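Long-range contact in N-acetylglucosaminidase (Paenibacillus barengoltzii, PDB 6INX), which probably hydrolyses glycosidic bonds of N-acetylglucosamine-containing oligosaccharides as a glycoside hydrolase of family 18: residues A[184-194]-A[198-209]. Sequence-based numbering, arbitrary orientation.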
loop_
_atom_site.group_PDB
_atom_site.type_symbol
_atom_site.label_atom_id
_atom_site.label_comp_id
_atom_site.label_asym_id
_atom_site.label_seq_id
_atom_site.Cartn_x
_atom_site.Cartn_y
_atom_site.Cartn_z
ATOM N N THR A 184 -7.969 2.726 -12.653
ATOM C CA THR A 184 -6.829 1.803 -12.592
ATOM C C THR A 184 -5.602 2.419 -13.277
ATOM O O THR A 184 -5.003 1.871 -14.207
ATOM C CB THR A 184 -7.192 0.418 -13.126
ATOM O OG1 THR A 184 -7.691 0.518 -14.468
ATOM C CG2 THR A 184 -8.240 -0.247 -12.244
ATOM N N TYR A 185 -5.243 3.598 -12.778
ATOM C CA TYR A 185 -4.057 4.340 -13.169
ATOM C C TYR A 185 -3.670 5.196 -11.972
ATOM O O TYR A 185 -4.447 5.349 -11.024
ATOM C CB TYR A 185 -4.251 5.156 -14.464
ATOM C CG TYR A 185 -5.534 5.944 -14.604
ATOM C CD1 TYR A 185 -5.765 7.080 -13.850
ATOM C CD2 TYR A 185 -6.512 5.557 -15.517
ATOM C CE1 TYR A 185 -6.935 7.814 -13.996
ATOM C CE2 TYR A 185 -7.685 6.296 -15.679
ATOM C CZ TYR A 185 -7.887 7.412 -14.905
ATOM O OH TYR A 185 -9.040 8.158 -15.040
ATOM N N ASP A 186 -2.456 5.750 -12.012
ATOM C CA ASP A 186 -1.849 6.369 -10.819
ATOM C C ASP A 186 -1.876 5.413 -9.626
ATOM O O ASP A 186 -1.906 5.850 -8.472
ATOM C CB ASP A 186 -2.510 7.695 -10.411
ATOM C CG ASP A 186 -2.527 8.716 -11.513
ATOM O OD1 ASP A 186 -1.612 8.716 -12.355
ATOM O OD2 ASP A 186 -3.478 9.537 -11.519
ATOM N N MET A 187 -1.890 4.100 -9.889
ATOM C CA MET A 187 -2.003 3.143 -8.788
ATOM C C MET A 187 -0.735 3.097 -7.960
ATOM O O MET A 187 -0.780 2.707 -6.783
ATOM C CB MET A 187 -2.354 1.747 -9.305
ATOM C CG MET A 187 -3.803 1.660 -9.813
ATOM S SD MET A 187 -4.360 0.012 -10.278
ATOM C CE MET A 187 -3.409 -0.231 -11.787
ATOM N N ARG A 188 0.381 3.468 -8.576
ATOM C CA ARG A 188 1.642 3.785 -7.929
ATOM C C ARG A 188 2.054 5.129 -8.497
ATOM O O ARG A 188 2.074 5.304 -9.717
ATOM C CB ARG A 188 2.695 2.737 -8.281
ATOM C CG ARG A 188 2.303 1.355 -7.787
ATOM C CD ARG A 188 3.152 0.247 -8.419
ATOM N NE ARG A 188 2.711 -1.042 -7.899
ATOM C CZ ARG A 188 1.590 -1.671 -8.252
ATOM N NH1 ARG A 188 0.766 -1.140 -9.151
ATOM N NH2 ARG A 188 1.265 -2.824 -7.677
ATOM N N GLY A 189 2.341 6.084 -7.623
ATOM C CA GLY A 189 2.580 7.435 -8.084
ATOM C C GLY A 189 3.098 8.340 -6.989
ATOM O O GLY A 189 4.131 8.050 -6.383
ATOM N N GLY A 190 2.361 9.410 -6.689
ATOM C CA GLY A 190 2.901 10.486 -5.872
ATOM C C GLY A 190 3.033 10.183 -4.390
ATOM O O GLY A 190 3.604 11.005 -3.662
ATOM N N PHE A 191 2.533 9.043 -3.924
ATOM C CA PHE A 191 2.646 8.697 -2.512
ATOM C C PHE A 191 3.697 7.632 -2.220
ATOM O O PHE A 191 3.889 7.282 -1.051
ATOM C CB PHE A 191 1.292 8.244 -1.957
ATOM C CG PHE A 191 0.246 9.324 -1.983
ATOM C CD1 PHE A 191 0.370 10.428 -1.167
ATOM C CD2 PHE A 191 -0.835 9.249 -2.849
ATOM C CE1 PHE A 191 -0.585 11.440 -1.187
ATOM C CE2 PHE A 191 -1.786 10.261 -2.872
ATOM C CZ PHE A 191 -1.654 11.352 -2.038
ATOM N N GLN A 192 4.399 7.118 -3.230
ATOM C CA GLN A 192 5.389 6.080 -2.974
ATOM C C GLN A 192 6.702 6.381 -3.684
ATOM O O GLN A 192 6.725 6.906 -4.801
ATOM C CB GLN A 192 4.858 4.671 -3.326
ATOM C CG GLN A 192 4.605 4.444 -4.800
ATOM C CD GLN A 192 4.043 3.064 -5.056
ATOM O OE1 GLN A 192 2.883 2.786 -4.736
ATOM N NE2 GLN A 192 4.880 2.174 -5.606
ATOM N N THR A 193 7.797 6.004 -3.020
ATOM C CA THR A 193 9.132 6.156 -3.577
ATOM C C THR A 193 9.644 4.871 -4.209
ATOM O O THR A 193 10.744 4.869 -4.770
ATOM C CB THR A 193 10.117 6.608 -2.498
ATOM O OG1 THR A 193 10.082 5.670 -1.419
ATOM C CG2 THR A 193 9.763 7.988 -1.967
ATOM N N LEU A 194 8.871 3.788 -4.154
ATOM C CA LEU A 194 9.237 2.551 -4.836
ATOM C C LEU A 194 8.690 2.588 -6.258
ATOM O O LEU A 194 7.515 2.900 -6.463
ATOM C CB LEU A 194 8.622 1.357 -4.108
ATOM C CG LEU A 194 9.182 0.028 -4.607
ATOM C CD1 LEU A 194 10.619 -0.149 -4.146
ATOM C CD2 LEU A 194 8.319 -1.125 -4.102
ATOM N N HIS A 198 2.132 1.928 -12.957
ATOM C CA HIS A 198 1.036 2.758 -12.465
ATOM C C HIS A 198 -0.325 2.328 -12.984
ATOM O O HIS A 198 -1.347 2.710 -12.402
ATOM C CB HIS A 198 1.341 4.259 -12.668
ATOM C CG HIS A 198 0.839 4.845 -13.956
ATOM N ND1 HIS A 198 -0.355 5.525 -14.047
ATOM C CD2 HIS A 198 1.427 4.957 -15.172
ATOM C CE1 HIS A 198 -0.510 5.984 -15.275
ATOM N NE2 HIS A 198 0.557 5.650 -15.980
ATOM N N THR A 199 -0.361 1.528 -14.046
ATOM C CA THR A 199 -1.614 1.184 -14.697
ATOM C C THR A 199 -1.581 -0.274 -15.169
ATOM O O THR A 199 -2.072 -0.620 -16.247
ATOM C CB THR A 199 -1.962 2.232 -15.761
ATOM O OG1 THR A 199 -3.293 2.033 -16.253
ATOM C CG2 THR A 199 -0.947 2.261 -16.911
ATOM N N ASN A 200 -1.043 -1.147 -14.319
ATOM C CA ASN A 200 -0.778 -2.534 -14.691
ATOM C C ASN A 200 -2.023 -3.413 -14.643
ATOM O O ASN A 200 -2.788 -3.394 -13.675
ATOM C CB ASN A 200 0.281 -3.145 -13.766
ATOM C CG ASN A 200 -0.051 -2.993 -12.272
ATOM O OD1 ASN A 200 -0.444 -1.909 -11.801
ATOM N ND2 ASN A 200 0.136 -4.082 -11.510
ATOM N N LEU A 201 -2.185 -4.231 -15.686
ATOM C CA LEU A 201 -3.274 -5.194 -15.721
ATOM C C LEU A 201 -3.186 -6.194 -14.567
ATOM O O LEU A 201 -4.177 -6.437 -13.872
ATOM C CB LEU A 201 -3.284 -5.908 -17.077
ATOM C CG LEU A 201 -4.408 -6.927 -17.235
ATOM C CD1 LEU A 201 -5.760 -6.265 -17.004
ATOM C CD2 LEU A 201 -4.354 -7.560 -18.622
ATOM N N TYR A 202 -2.016 -6.818 -14.361
ATOM C CA TYR A 202 -1.872 -7.823 -13.316
ATOM C C TYR A 202 -0.785 -7.432 -12.325
ATOM O O TYR A 202 0.147 -6.692 -12.644
ATOM C CB TYR A 202 -1.507 -9.209 -13.885
ATOM C CG TYR A 202 -2.548 -9.832 -14.786
ATOM C CD1 TYR A 202 -3.731 -10.346 -14.284
ATOM C CD2 TYR A 202 -2.328 -9.909 -16.152
ATOM C CE1 TYR A 202 -4.674 -10.924 -15.134
ATOM C CE2 TYR A 202 -3.255 -10.480 -16.998
ATOM C CZ TYR A 202 -4.420 -10.982 -16.488
ATOM O OH TYR A 202 -5.338 -11.551 -17.349
ATOM N N THR A 203 -0.898 -7.973 -11.116
ATOM C CA THR A 203 0.098 -7.752 -10.075
ATOM C C THR A 203 1.332 -8.604 -10.348
ATOM O O THR A 203 1.227 -9.767 -10.738
ATOM C CB THR A 203 -0.499 -8.098 -8.713
ATOM O OG1 THR A 203 -1.661 -7.283 -8.501
ATOM C CG2 THR A 203 0.507 -7.855 -7.588
ATOM N N GLY A 204 2.504 -8.007 -10.174
ATOM C CA GLY A 204 3.759 -8.684 -10.441
ATOM C C GLY A 204 4.447 -9.217 -9.198
ATOM O O GLY A 204 4.356 -8.637 -8.117
ATOM N N THR A 205 5.175 -10.320 -9.380
ATOM C CA THR A 205 5.953 -10.897 -8.291
ATOM C C THR A 205 7.079 -9.952 -7.890
ATOM O O THR A 205 7.741 -9.342 -8.735
ATOM C CB THR A 205 6.518 -12.273 -8.694
ATOM O OG1 THR A 205 7.197 -12.870 -7.577
ATOM C CG2 THR A 205 7.511 -12.159 -9.844
ATOM N N GLY A 206 7.285 -9.815 -6.581
ATOM C CA GLY A 206 8.358 -8.981 -6.084
ATOM C C GLY A 206 8.009 -7.532 -5.832
ATOM O O GLY A 206 8.892 -6.774 -5.428
ATOM N N ASP A 207 6.771 -7.115 -6.086
ATOM C CA ASP A 207 6.306 -5.760 -5.797
ATOM C C ASP A 207 5.726 -5.720 -4.385
ATOM O O ASP A 207 4.823 -6.494 -4.069
ATOM C CB ASP A 207 5.219 -5.379 -6.806
ATOM C CG ASP A 207 4.900 -3.894 -6.798
ATOM O OD1 ASP A 207 5.370 -3.183 -5.889
ATOM O OD2 ASP A 207 4.157 -3.444 -7.705
ATOM N N LEU A 208 6.238 -4.812 -3.537
ATOM C CA LEU A 208 5.667 -4.663 -2.196
ATOM C C LEU A 208 4.229 -4.168 -2.251
ATOM O O LEU A 208 3.448 -4.423 -1.326
ATOM C CB LEU A 208 6.500 -3.686 -1.356
ATOM C CG LEU A 208 7.914 -4.136 -0.989
ATOM C CD1 LEU A 208 8.632 -3.026 -0.225
ATOM C CD2 LEU A 208 7.917 -5.422 -0.181
ATOM N N PHE A 209 3.861 -3.463 -3.315
ATOM C CA PHE A 209 2.509 -2.965 -3.515
ATOM C C PHE A 209 1.787 -3.947 -4.426
ATOM O O PHE A 209 2.359 -4.402 -5.421
ATOM C CB PHE A 209 2.575 -1.567 -4.129
ATOM C CG PHE A 209 3.224 -0.558 -3.221
ATOM C CD1 PHE A 209 2.452 0.184 -2.337
ATOM C CD2 PHE A 209 4.588 -0.368 -3.230
ATOM C CE1 PHE A 209 3.046 1.100 -1.480
ATOM C CE2 PHE A 209 5.190 0.550 -2.370
ATOM C CZ PHE A 209 4.408 1.286 -1.505
HETATM O O HOH W 1 5.729 -0.591 -6.598
#
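Arg-188 joins the two segments through a salt bridge, its NE lying 2.8 Å from Asp-207 OD2, a pairing whose hydrogen bond is weak because it is strongly bent. The side chain runs extended from CG to NE (chi3 -180°), which carries the guanidinium across to Phe-209; Arg-188 NH2 donates to Phe-209 O at 3.0 Å, from above the carbonyl plane. Replacing Arg-188 by an alanine is likely to leave the buried Asp-207 carboxylate without this countercharge and Phe-209 O without this donor. Asp-207 OD1 in turn accepts from Phe-209 N, closing an Asx turn, and takes a 2.7 Å bond from a water.

Further hydrogen bonds fasten His-198 and Thr-199. Asp-186 N meets His-198 ND1 in the ring plane at 2.9 Å, Met-187 N donates to His-198 O, and Thr-199 OG1 donates to Thr-184 O over 2.7 Å.

Packing centres on Phe-209: Gln-192 OE1 sits 3.5 Å above the ring centre, the amide tilted 30° to it, while Leu-194 CD2 abuts the edge.

Both segments belong to the long loop linking strand 179-183 of the family 18 TIM barrel to helix 213-222, with Tyr-185 and His-198 against barrel strand 230-235 and strand 237-241 of the antiparallel sheet, and Asp-186 bound to Tyr-237 and Arg-239.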